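Local coordinates for protein bifunctional endomannanase/endoglucanase (PDB 3W0K) that probably hydrolyses beta-linked mannan and glucan chains from within, as an endo-acting glycoside hydrolase of family 5, at residues A[271-275]-A[320-324]; A[33-37]-A[325-329]; A[203-208]-A[260-265]. Residues are numbered along the deposited sequence.

Contact 1 (A[271-275]-A[320-324]); sequences IRWFE and ELLDL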
ATOM      1  N   ILE A 271      -5.138   7.429 -18.375  1.00 11.49           N
ATOM      2  CA  ILE A 271      -4.790   8.817 -18.094  1.00 11.30           C
ATOM      3  C   ILE A 271      -6.019   9.622 -17.680  1.00 10.82           C
ATOM      4  O   ILE A 271      -5.955  10.399 -16.736  1.00 11.48           O
ATOM      5  CB  ILE A 271      -4.092   9.484 -19.313  1.00 11.50           C
ATOM      6  CG1 ILE A 271      -2.665   8.941 -19.459  1.00 11.88           C
ATOM      7  CG2 ILE A 271      -4.079  11.007 -19.171  1.00 13.06           C
ATOM      8  CD1 ILE A 271      -1.717   9.373 -18.344  1.00 11.53           C
ATOM      9  N   ARG A 272      -7.142   9.402 -18.364  1.00 11.39           N
ATOM     10  CA  ARG A 272      -8.380  10.112 -18.047  1.00 11.29           C
ATOM     11  C   ARG A 272      -8.813   9.816 -16.610  1.00 11.69           C
ATOM     12  O   ARG A 272      -9.252  10.708 -15.882  1.00 11.73           O
ATOM     13  CB  ARG A 272      -9.493   9.713 -19.024  1.00 11.17           C
ATOM     14  CG  ARG A 272     -10.809  10.440 -18.795  1.00 13.33           C
ATOM     15  CD  ARG A 272     -10.649  11.939 -18.965  1.00 14.43           C
ATOM     16  NE  ARG A 272     -11.864  12.659 -18.590  1.00 15.22           N
ATOM     17  CZ  ARG A 272     -12.163  13.039 -17.352  1.00 16.30           C
ATOM     18  NH1 ARG A 272     -11.331  12.771 -16.349  1.00 14.02           N
ATOM     19  NH2 ARG A 272     -13.289  13.702 -17.118  1.00 16.14           N
ATOM     20  N   TRP A 273      -8.662   8.558 -16.207  1.00 11.75           N
ATOM     21  CA  TRP A 273      -9.013   8.135 -14.860  1.00 11.69           C
ATOM     22  C   TRP A 273      -8.019   8.730 -13.853  1.00 11.13           C
ATOM     23  O   TRP A 273      -8.420   9.227 -12.798  1.00 10.52           O
ATOM     24  CB  TRP A 273      -9.045   6.605 -14.787  1.00 11.76           C
ATOM     25  CG  TRP A 273      -9.106   6.065 -13.397  1.00 11.01           C
ATOM     26  CD1 TRP A 273     -10.213   5.924 -12.611  1.00 11.98           C
ATOM     27  CD2 TRP A 273      -7.993   5.634 -12.608  1.00 11.15           C
ATOM     28  NE1 TRP A 273      -9.855   5.438 -11.372  1.00 11.68           N
ATOM     29  CE2 TRP A 273      -8.497   5.253 -11.346  1.00 11.85           C
ATOM     30  CE3 TRP A 273      -6.615   5.541 -12.845  1.00 11.59           C
ATOM     31  CZ2 TRP A 273      -7.668   4.784 -10.320  1.00 11.96           C
ATOM     32  CZ3 TRP A 273      -5.794   5.076 -11.828  1.00 11.39           C
ATOM     33  CH2 TRP A 273      -6.323   4.704 -10.581  1.00 11.05           C
ATOM     34  N   PHE A 274      -6.731   8.707 -14.197  1.00 11.35           N
ATOM     35  CA  PHE A 274      -5.697   9.277 -13.325  1.00 11.08           C
ATOM     36  C   PHE A 274      -5.987  10.750 -13.045  1.00 11.17           C
ATOM     37  O   PHE A 274      -5.809  11.226 -11.927  1.00 10.99           O
ATOM     38  CB  PHE A 274      -4.313   9.163 -13.971  1.00 11.07           C
ATOM     39  CG  PHE A 274      -3.559   7.915 -13.600  1.00 11.15           C
ATOM     40  CD1 PHE A 274      -3.144   7.700 -12.289  1.00 11.00           C
ATOM     41  CD2 PHE A 274      -3.221   6.980 -14.572  1.00 10.92           C
ATOM     42  CE1 PHE A 274      -2.397   6.570 -11.955  1.00 10.74           C
ATOM     43  CE2 PHE A 274      -2.475   5.845 -14.248  1.00 12.11           C
ATOM     44  CZ  PHE A 274      -2.063   5.641 -12.936  1.00 11.07           C
ATOM     45  N   GLU A 275      -6.425  11.474 -14.072  1.00 12.46           N
ATOM     46  CA  GLU A 275      -6.734  12.887 -13.913  1.00 12.84           C
ATOM     47  C   GLU A 275      -7.810  13.117 -12.857  1.00 12.16           C
ATOM     48  O   GLU A 275      -7.724  14.067 -12.081  1.00 14.18           O
ATOM     49  CB  GLU A 275      -7.134  13.500 -15.254  1.00 13.93           C
ATOM     50  CG  GLU A 275      -5.966  13.592 -16.225  1.00 18.22           C
ATOM     51  CD  GLU A 275      -6.375  13.993 -17.627  1.00 21.99           C
ATOM     52  OE1 GLU A 275      -7.492  13.636 -18.058  1.00 25.33           O
ATOM     53  OE2 GLU A 275      -5.564  14.651 -18.310  1.00 26.00           O
ATOM     54  N   GLU A 320       3.822  12.139 -19.249  1.00 13.29           N
ATOM     55  CA  GLU A 320       2.493  12.663 -18.962  1.00 13.36           C
ATOM     56  C   GLU A 320       2.034  12.228 -17.571  1.00 13.19           C
ATOM     57  O   GLU A 320       1.533  13.043 -16.791  1.00 13.07           O
ATOM     58  CB  GLU A 320       1.487  12.205 -20.021  1.00 15.18           C
ATOM     59  CG  GLU A 320       0.087  12.764 -19.811  1.00 17.23           C
ATOM     60  CD  GLU A 320      -0.892  12.364 -20.902  1.00 18.24           C
ATOM     61  OE1 GLU A 320      -0.740  11.271 -21.495  1.00 19.70           O
ATOM     62  OE2 GLU A 320      -1.831  13.146 -21.155  1.00 20.48           O
ATOM     63  N   LEU A 321       2.224  10.948 -17.259  1.00 13.24           N
ATOM     64  CA  LEU A 321       1.836  10.421 -15.955  1.00 12.36           C
ATOM     65  C   LEU A 321       2.706  11.016 -14.847  1.00 12.12           C
ATOM     66  O   LEU A 321       2.194  11.414 -13.797  1.00 10.94           O
ATOM     67  CB  LEU A 321       1.917   8.893 -15.945  1.00 12.87           C
ATOM     68  CG  LEU A 321       1.481   8.192 -14.653  1.00 12.56           C
ATOM     69  CD1 LEU A 321       0.109   8.686 -14.199  1.00 12.08           C
ATOM     70  CD2 LEU A 321       1.473   6.689 -14.875  1.00 14.09           C
ATOM     71  N   LEU A 322       4.015  11.076 -15.079  1.00 12.26           N
ATOM     72  CA  LEU A 322       4.926  11.653 -14.094  1.00 12.62           C
ATOM     73  C   LEU A 322       4.504  13.093 -13.789  1.00 12.84           C
ATOM     74  O   LEU A 322       4.447  13.495 -12.627  1.00 12.98           O
ATOM     75  CB  LEU A 322       6.372  11.625 -14.606  1.00 12.55           C
ATOM     76  CG  LEU A 322       7.411  12.341 -13.733  1.00 13.14           C
ATOM     77  CD1 LEU A 322       7.472  11.723 -12.343  1.00 14.00           C
ATOM     78  CD2 LEU A 322       8.771  12.282 -14.404  1.00 13.15           C
ATOM     79  N   ASP A 323       4.174  13.852 -14.833  1.00 14.68           N
ATOM     80  CA  ASP A 323       3.744  15.237 -14.658  1.00 14.51           C
ATOM     81  C   ASP A 323       2.473  15.325 -13.822  1.00 13.76           C
ATOM     82  O   ASP A 323       2.340  16.218 -12.985  1.00 14.99           O
ATOM     83  CB  ASP A 323       3.552  15.929 -16.013  1.00 16.09           C
ATOM     84  CG  ASP A 323       4.873  16.289 -16.684  1.00 19.00           C
ATOM     85  OD1 ASP A 323       5.946  16.138 -16.059  1.00 19.36           O
ATOM     86  OD2 ASP A 323       4.834  16.731 -17.850  1.00 21.78           O
ATOM     87  N   LEU A 324       1.549  14.391 -14.039  1.00 12.30           N
ATOM     88  CA  LEU A 324       0.306  14.358 -13.271  1.00 12.14           C
ATOM     89  C   LEU A 324       0.597  14.067 -11.800  1.00 12.45           C
ATOM     90  O   LEU A 324      -0.018  14.651 -10.912  1.00 12.80           O
ATOM     91  CB  LEU A 324      -0.647  13.300 -13.828  1.00 13.45           C
ATOM     92  CG  LEU A 324      -1.396  13.667 -15.107  1.00 13.93           C
ATOM     93  CD1 LEU A 324      -2.194  12.472 -15.599  1.00 15.56           C
ATOM     94  CD2 LEU A 324      -2.308  14.858 -14.837  1.00 16.14           C
TER
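Phe274 turns one face of its ring to Leu321, whose CD1 sits 3.6 Å from the ring centroid and only 5° off the ring normal, a CH-pi contact. Beside it, Leu324 CD1 collects three residues of the facing helix: it lies 4.2 Å from Ile271 CD1, 4.3 Å from Phe274 CB and 4.0 Å from Glu275 CG. Ile271 also reaches the backbone and CB of Leu321, and its CG1 meets Glu320 OE1 at 3.6 Å, so the outer border of the patch is made by glutamates laid alongside aliphatic groups. The two segments run almost parallel, their axes 6° apart in direction and 10.8 Å apart at closest approach. CA atoms are 7.1 Å apart for Ile271 and Leu321 and 7.2 Å for Glu275 and Leu324; at that spacing the helices meet through side chains. These are the helices that follow the seventh and eighth strands of the beta/alpha barrel, neighbours in the outer helical layer. Arg304 touches Phe274 and Ile299 touches Leu321, so loops add to this packing, while Trp273 packs instead on Leu203 and Thr204 of helix 201-204. No hydrogen bond or salt bridge crosses between the segments: their cohesion is dispersion and exclusion of water, with the carboxylates of Glu275 and Glu320 kept at the margin.

Contact 2 (A[33-37]-A[325-329]); sequences ETGFN and LVENR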
ATOM      1  N   GLU A  33      15.347  13.095  -6.866  1.00 11.96           N
ATOM      2  CA  GLU A  33      15.565  14.118  -7.884  1.00 13.25           C
ATOM      3  C   GLU A  33      14.287  14.715  -8.465  1.00 13.93           C
ATOM      4  O   GLU A  33      14.318  15.795  -9.056  1.00 16.09           O
ATOM      5  CB  GLU A  33      16.459  13.571  -8.997  1.00 13.14           C
ATOM      6  CG  GLU A  33      17.885  13.297  -8.529  1.00 14.24           C
ATOM      7  CD  GLU A  33      18.760  12.657  -9.589  1.00 15.76           C
ATOM      8  OE1 GLU A  33      18.304  12.483 -10.739  1.00 16.42           O
ATOM      9  OE2 GLU A  33      19.919  12.329  -9.267  1.00 17.87           O
ATOM     10  N   THR A  34      13.164  14.025  -8.290  1.00 12.25           N
ATOM     11  CA  THR A  34      11.892  14.524  -8.805  1.00 11.91           C
ATOM     12  C   THR A  34      10.915  14.965  -7.713  1.00 12.73           C
ATOM     13  O   THR A  34       9.731  15.169  -7.974  1.00 14.02           O
ATOM     14  CB  THR A  34      11.218  13.516  -9.765  1.00 12.64           C
ATOM     15  OG1 THR A  34      11.073  12.249  -9.116  1.00 12.93           O
ATOM     16  CG2 THR A  34      12.051  13.342 -11.032  1.00 13.21           C
ATOM     17  N   GLY A  35      11.414  15.090  -6.485  1.00 12.94           N
ATOM     18  CA  GLY A  35      10.576  15.561  -5.395  1.00 12.91           C
ATOM     19  C   GLY A  35       9.741  14.582  -4.591  1.00 12.46           C
ATOM     20  O   GLY A  35       8.953  15.016  -3.749  1.00 15.14           O
ATOM     21  N   PHE A  36       9.869  13.286  -4.856  1.00 11.41           N
ATOM     22  CA  PHE A  36       9.116  12.292  -4.091  1.00 11.31           C
ATOM     23  C   PHE A  36       9.835  12.094  -2.761  1.00 11.84           C
ATOM     24  O   PHE A  36      11.060  12.207  -2.691  1.00 13.58           O
ATOM     25  CB  PHE A  36       8.994  10.981  -4.869  1.00 11.58           C
ATOM     26  CG  PHE A  36       8.172  11.103  -6.122  1.00 13.87           C
ATOM     27  CD1 PHE A  36       6.786  10.983  -6.075  1.00 13.55           C
ATOM     28  CD2 PHE A  36       8.782  11.350  -7.348  1.00 14.16           C
ATOM     29  CE1 PHE A  36       6.017  11.106  -7.231  1.00 15.39           C
ATOM     30  CE2 PHE A  36       8.023  11.476  -8.510  1.00 15.76           C
ATOM     31  CZ  PHE A  36       6.639  11.354  -8.453  1.00 15.75           C
ATOM     32  N   ASN A  37       9.076  11.793  -1.712  1.00 10.54           N
ATOM     33  CA  ASN A  37       9.647  11.646  -0.374  1.00 10.93           C
ATOM     34  C   ASN A  37       9.081  10.467   0.406  1.00 11.35           C
ATOM     35  O   ASN A  37       9.184  10.424   1.636  1.00 10.20           O
ATOM     36  CB  ASN A  37       9.346  12.922   0.415  1.00 10.96           C
ATOM     37  CG  ASN A  37       7.848  13.198   0.529  1.00 13.46           C
ATOM     38  OD1 ASN A  37       7.019  12.339   0.213  1.00 10.90           O
ATOM     39  ND2 ASN A  37       7.499  14.399   0.971  1.00 16.45           N
ATOM     40  N   LEU A 325       1.546  13.169 -11.550  1.00 12.04           N
ATOM     41  CA  LEU A 325       1.914  12.820 -10.181  1.00 12.28           C
ATOM     42  C   LEU A 325       2.522  14.020  -9.456  1.00 13.16           C
ATOM     43  O   LEU A 325       2.257  14.244  -8.278  1.00 12.18           O
ATOM     44  CB  LEU A 325       2.903  11.652 -10.169  1.00 12.02           C
ATOM     45  CG  LEU A 325       2.360  10.306 -10.661  1.00 10.56           C
ATOM     46  CD1 LEU A 325       3.489   9.290 -10.713  1.00 14.46           C
ATOM     47  CD2 LEU A 325       1.248   9.814  -9.745  1.00 12.36           C
ATOM     48  N   VAL A 326       3.314  14.805 -10.178  1.00 12.78           N
ATOM     49  CA  VAL A 326       3.959  15.982  -9.603  1.00 13.56           C
ATOM     50  C   VAL A 326       2.988  17.151  -9.429  1.00 14.29           C
ATOM     51  O   VAL A 326       2.972  17.805  -8.386  1.00 14.50           O
ATOM     52  CB  VAL A 326       5.162  16.433 -10.476  1.00 13.67           C
ATOM     53  CG1 VAL A 326       5.733  17.753  -9.969  1.00 14.28           C
ATOM     54  CG2 VAL A 326       6.236  15.360 -10.473  1.00 14.75           C
ATOM     55  N   GLU A 327       2.166  17.388 -10.448  1.00 15.06           N
ATOM     56  CA  GLU A 327       1.201  18.484 -10.445  1.00 16.76           C
ATOM     57  C   GLU A 327       0.157  18.414  -9.332  1.00 16.86           C
ATOM     58  O   GLU A 327      -0.305  19.446  -8.843  1.00 17.25           O
ATOM     59  CB  GLU A 327       0.517  18.567 -11.817  1.00 20.15           C
ATOM     60  CG  GLU A 327      -0.691  19.511 -11.912  1.00 25.06           C
ATOM     61  CD  GLU A 327      -0.356  20.979 -11.655  1.00 27.94           C
ATOM     62  OE1 GLU A 327       0.804  21.395 -11.873  1.00 29.88           O
ATOM     63  OE2 GLU A 327      -1.271  21.724 -11.242  1.00 30.47           O
ATOM     64  N   ASN A 328      -0.191  17.203  -8.909  1.00 15.12           N
ATOM     65  CA  ASN A 328      -1.202  17.052  -7.873  1.00 13.87           C
ATOM     66  C   ASN A 328      -0.722  16.963  -6.429  1.00 14.18           C
ATOM     67  O   ASN A 328      -1.485  16.608  -5.528  1.00 13.36           O
ATOM     68  CB  ASN A 328      -2.166  15.932  -8.250  1.00 14.38           C
ATOM     69  CG  ASN A 328      -3.042  16.316  -9.424  1.00 14.46           C
ATOM     70  OD1 ASN A 328      -4.012  17.058  -9.264  1.00 15.70           O
ATOM     71  ND2 ASN A 328      -2.663  15.880 -10.620  1.00 14.52           N
ATOM     72  N   ARG A 329       0.536  17.333  -6.212  1.00 14.42           N
ATOM     73  CA  ARG A 329       1.109  17.359  -4.872  1.00 16.79           C
ATOM     74  C   ARG A 329       0.770  18.729  -4.279  1.00 18.28           C
ATOM     75  O   ARG A 329       0.552  19.691  -5.021  1.00 19.31           O
ATOM     76  CB  ARG A 329       2.633  17.174  -4.927  1.00 16.99           C
ATOM     77  CG  ARG A 329       3.064  15.876  -5.598  1.00 17.44           C
ATOM     78  CD  ARG A 329       4.524  15.508  -5.340  1.00 22.48           C
ATOM     79  NE  ARG A 329       5.484  16.415  -5.961  1.00 23.32           N
ATOM     80  CZ  ARG A 329       6.625  16.025  -6.526  1.00 21.88           C
ATOM     81  NH1 ARG A 329       6.956  14.741  -6.566  1.00 20.80           N
ATOM     82  NH2 ARG A 329       7.462  16.929  -7.015  1.00 22.85           N
TER
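A single carbonyl takes both terminal nitrogens of one guanidinium: Thr34 O accepts Arg329 NH2 at 3.0 Å and Arg329 NH1 at 3.1 Å, lying close to the guanidinium plane. The acceptor lies at the end of helix 25-33, which closes in a Schellman motif, with Gly35 as its C-prime residue at positive phi and Phe36 N and Gly35 N turned back to Leu31 O and Ala32 O. Glycine suits the site twice over: a CB at Gly35 would press against the preceding carbonyl and would also stand 2.4 Å from Arg329 NH2. The same guanidinium lies over a face of the Phe36 ring, Arg329 CZ being 4.9 Å from the ring centroid and 5° off its normal, a cation-pi contact. At the ring edge Phe36 CZ meets Leu325 CB at 4.1 Å, and Phe6 of strand 4-7 meets the ring. Arg329 follows the end of helix 319-327 with an extended backbone, and Tyr288 lies beside its side chain. The contact thus joins the chain's last helix to the turn between its first helix and second strand, where the beginning and end of the barrel meet. One cationic group serves a backbone acceptor and an aromatic face at once, so a partly exposed seam is held by directional polar bonds as well as apolar packing.

Contact 3 (A[203-208]-A[260-265]); sequences LTHYQA and GCFNKT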
ATOM      1  N   LEU A 203     -11.579  -0.927 -14.403  1.00 15.84           N
ATOM      2  CA  LEU A 203     -10.649  -0.151 -15.212  1.00 15.57           C
ATOM      3  C   LEU A 203      -9.202  -0.414 -14.799  1.00 14.86           C
ATOM      4  O   LEU A 203      -8.379  -0.813 -15.621  1.00 14.81           O
ATOM      5  CB  LEU A 203     -10.977   1.345 -15.095  1.00 15.22           C
ATOM      6  CG  LEU A 203     -10.201   2.370 -15.933  1.00 16.61           C
ATOM      7  CD1 LEU A 203     -11.051   3.612 -16.107  1.00 14.90           C
ATOM      8  CD2 LEU A 203      -8.870   2.727 -15.284  1.00 16.12           C
ATOM      9  N   THR A 204      -8.912  -0.242 -13.512  1.00 14.54           N
ATOM     10  CA  THR A 204      -7.555  -0.413 -12.993  1.00 13.93           C
ATOM     11  C   THR A 204      -6.999  -1.830 -13.018  1.00 14.18           C
ATOM     12  O   THR A 204      -5.797  -2.019 -13.165  1.00 14.10           O
ATOM     13  CB  THR A 204      -7.432   0.110 -11.558  1.00 13.43           C
ATOM     14  OG1 THR A 204      -8.182  -0.737 -10.678  1.00 12.66           O
ATOM     15  CG2 THR A 204      -7.958   1.538 -11.462  1.00 12.61           C
ATOM     16  N   HIS A 205      -7.866  -2.821 -12.835  1.00 15.00           N
ATOM     17  CA  HIS A 205      -7.431  -4.213 -12.832  1.00 16.53           C
ATOM     18  C   HIS A 205      -7.986  -5.021 -13.999  1.00 18.50           C
ATOM     19  O   HIS A 205      -8.151  -6.239 -13.904  1.00 19.03           O
ATOM     20  CB  HIS A 205      -7.772  -4.879 -11.494  1.00 16.11           C
ATOM     21  CG  HIS A 205      -6.844  -4.504 -10.378  1.00 16.56           C
ATOM     22  ND1 HIS A 205      -6.732  -3.217  -9.899  1.00 15.37           N
ATOM     23  CD2 HIS A 205      -5.989  -5.255  -9.642  1.00 17.41           C
ATOM     24  CE1 HIS A 205      -5.848  -3.190  -8.916  1.00 17.21           C
ATOM     25  NE2 HIS A 205      -5.383  -4.414  -8.740  1.00 16.81           N
ATOM     26  N   TYR A 206      -8.262  -4.336 -15.105  1.00 19.21           N
ATOM     27  CA  TYR A 206      -8.772  -4.982 -16.308  1.00 21.34           C
ATOM     28  C   TYR A 206      -7.756  -6.021 -16.781  1.00 22.29           C
ATOM     29  O   TYR A 206      -6.576  -5.713 -16.971  1.00 21.48           O
ATOM     30  CB  TYR A 206      -9.015  -3.938 -17.401  1.00 21.13           C
ATOM     31  CG  TYR A 206      -9.385  -4.512 -18.753  1.00 22.99           C
ATOM     32  CD1 TYR A 206     -10.571  -5.225 -18.934  1.00 23.78           C
ATOM     33  CD2 TYR A 206      -8.560  -4.314 -19.860  1.00 23.07           C
ATOM     34  CE1 TYR A 206     -10.927  -5.725 -20.190  1.00 24.33           C
ATOM     35  CE2 TYR A 206      -8.906  -4.806 -21.117  1.00 24.04           C
ATOM     36  CZ  TYR A 206     -10.090  -5.509 -21.273  1.00 25.01           C
ATOM     37  OH  TYR A 206     -10.434  -5.987 -22.517  1.00 27.48           O
ATOM     38  N   GLN A 207      -8.228  -7.255 -16.936  1.00 24.01           N
ATOM     39  CA  GLN A 207      -7.410  -8.386 -17.367  1.00 25.54           C
ATOM     40  C   GLN A 207      -6.304  -8.772 -16.385  1.00 26.49           C
ATOM     41  O   GLN A 207      -5.287  -9.351 -16.771  1.00 26.76           O
ATOM     42  CB  GLN A 207      -6.850  -8.161 -18.777  1.00 26.40           C
ATOM     43  CG  GLN A 207      -7.930  -8.145 -19.853  1.00 28.50           C
ATOM     44  CD  GLN A 207      -7.379  -8.033 -21.263  1.00 29.74           C
ATOM     45  OE1 GLN A 207      -6.294  -7.495 -21.484  1.00 30.62           O
ATOM     46  NE2 GLN A 207      -8.137  -8.534 -22.232  1.00 30.47           N
ATOM     47  N   ALA A 208      -6.512  -8.441 -15.114  1.00 26.87           N
ATOM     48  CA  ALA A 208      -5.562  -8.778 -14.060  1.00 29.45           C
ATOM     49  C   ALA A 208      -5.943 -10.167 -13.552  1.00 30.36           C
ATOM     50  O   ALA A 208      -6.965 -10.335 -12.884  1.00 30.57           O
ATOM     51  CB  ALA A 208      -5.632  -7.759 -12.934  1.00 29.51           C
ATOM     52  N   GLY A 260      -3.239   3.100  -8.750  1.00  9.36           N
ATOM     53  CA  GLY A 260      -2.660   2.898 -10.061  1.00 10.75           C
ATOM     54  C   GLY A 260      -3.540   2.094 -10.986  1.00 10.47           C
ATOM     55  O   GLY A 260      -4.636   1.667 -10.614  1.00 10.57           O
ATOM     56  N   CYS A 261      -3.018   1.845 -12.180  1.00  9.76           N
ATOM     57  CA  CYS A 261      -3.738   1.105 -13.201  1.00 10.68           C
ATOM     58  C   CYS A 261      -2.828   0.066 -13.843  1.00 11.01           C
ATOM     59  O   CYS A 261      -1.650   0.331 -14.092  1.00 12.24           O
ATOM     60  CB  CYS A 261      -4.232   2.089 -14.263  1.00 11.24           C
ATOM     61  SG  CYS A 261      -5.237   1.365 -15.562  1.00 12.68           S
ATOM     62  N   PHE A 262      -3.385  -1.114 -14.107  1.00 11.28           N
ATOM     63  CA  PHE A 262      -2.650  -2.208 -14.738  1.00 12.67           C
ATOM     64  C   PHE A 262      -2.339  -1.815 -16.191  1.00 13.49           C
ATOM     65  O   PHE A 262      -2.868  -0.818 -16.693  1.00 13.36           O
ATOM     66  CB  PHE A 262      -3.483  -3.489 -14.661  1.00 13.47           C
ATOM     67  CG  PHE A 262      -2.720  -4.747 -14.974  1.00 13.25           C
ATOM     68  CD1 PHE A 262      -1.451  -4.967 -14.449  1.00 14.28           C
ATOM     69  CD2 PHE A 262      -3.291  -5.731 -15.776  1.00 16.62           C
ATOM     70  CE1 PHE A 262      -0.763  -6.149 -14.716  1.00 15.21           C
ATOM     71  CE2 PHE A 262      -2.611  -6.916 -16.049  1.00 16.47           C
ATOM     72  CZ  PHE A 262      -1.345  -7.125 -15.517  1.00 16.07           C
ATOM     73  N   ASN A 263      -1.510  -2.603 -16.870  1.00 15.30           N
ATOM     74  CA  ASN A 263      -1.093  -2.268 -18.232  1.00 14.46           C
ATOM     75  C   ASN A 263      -1.855  -2.841 -19.427  1.00 15.69           C
ATOM     76  O   ASN A 263      -1.329  -2.853 -20.543  1.00 16.66           O
ATOM     77  CB  ASN A 263       0.409  -2.534 -18.390  1.00 14.49           C
ATOM     78  CG  ASN A 263       0.752  -4.019 -18.387  1.00 15.47           C
ATOM     79  OD1 ASN A 263      -0.082  -4.867 -18.068  1.00 16.65           O
ATOM     80  ND2 ASN A 263       1.985  -4.333 -18.758  1.00 16.18           N
ATOM     81  N   LYS A 264      -3.081  -3.304 -19.208  1.00 16.50           N
ATOM     82  CA  LYS A 264      -3.884  -3.848 -20.304  1.00 18.41           C
ATOM     83  C   LYS A 264      -4.950  -2.851 -20.754  1.00 18.61           C
ATOM     84  O   LYS A 264      -5.526  -2.980 -21.835  1.00 20.57           O
ATOM     85  CB  LYS A 264      -4.521  -5.178 -19.897  1.00 20.08           C
ATOM     86  CG  LYS A 264      -3.510  -6.280 -19.627  1.00 23.21           C
ATOM     87  CD  LYS A 264      -2.616  -6.520 -20.833  1.00 26.27           C
ATOM     88  CE  LYS A 264      -1.582  -7.594 -20.541  1.00 29.46           C
ATOM     89  NZ  LYS A 264      -0.696  -7.846 -21.710  1.00 32.91           N
ATOM     90  N   THR A 265      -5.184  -1.845 -19.919  1.00 16.51           N
ATOM     91  CA  THR A 265      -6.154  -0.790 -20.188  1.00 15.67           C
ATOM     92  C   THR A 265      -5.540   0.197 -21.176  1.00 14.66           C
ATOM     93  O   THR A 265      -4.339   0.462 -21.120  1.00 14.47           O
ATOM     94  CB  THR A 265      -6.496  -0.051 -18.878  1.00 16.08           C
ATOM     95  OG1 THR A 265      -7.080  -0.978 -17.956  1.00 15.17           O
ATOM     96  CG2 THR A 265      -7.461   1.105 -19.124  1.00 14.74           C
TER
HETATM   97  O   HOH W   1      -5.276  -3.197 -17.173  1.00 15.22           O
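Two direct hydrogen bonds satisfy successive carbonyls at the end of helix 201-204: Thr265 OG1 donates to Leu203 O at 2.7 Å, and Phe262 N to Thr204 O at 2.7 Å. Water 1 extends the network, donating to Tyr206 O at 2.8 Å and to Thr265 OG1 at 3.0 Å while accepting from Lys264 N at 3.0 Å. Thr265 OG1 is therefore both donor and acceptor. Thr204 OG1 bonds to Tyr198 O and accepts His205 ND1 at 3.0 Å, which ties the imidazole to its neighbour. A type II turn closes with Ala208 N bonded to His205 O at 3.0 Å, Gln207 taking the positive phi. Phe262 packs against that turn, its CD2 4.2 Å from Ala208 CB, and its own carbonyl is bonded by Arg304. Gly260 O, 3.3 Å from Thr204 CB, is buried without a polar partner. The His205 side chain, among Tyr198, Trp210 and Phe297, lies about 4 Å from a bound Tris molecule, probably from the crystallisation liquor, which may nevertheless mark a pocket. Such loops, following strands six and seven, are typical of the catalytic face of the family 5 barrel, at the C-terminal ends of its strands, where the seventh normally carries the nucleophile.

How the contacts relate
Contact 3 is the most buried of the three and rests on backbone acceptors, a threonine hydroxyl and a water; contacts 1 and 2 are only partly buried, contact 1 lying in the outer helical layer and contact 2 where a helix end meets a turn at its edge. Helix 319-327 serves both of these: its start packs apolarly on helix 267-284 in contact 1, and the residues just past its end offer an arginine to the 33-37 turn in contact 2. Leu322 CD1 meets Phe36 CE2 at 3.9 Å between them. Trp273 links contact 1 to contact 3, its CZ2 3.5 Å from Thr204 CG2. Contacts 2 and 3 do not touch, their centres about 23 Å apart.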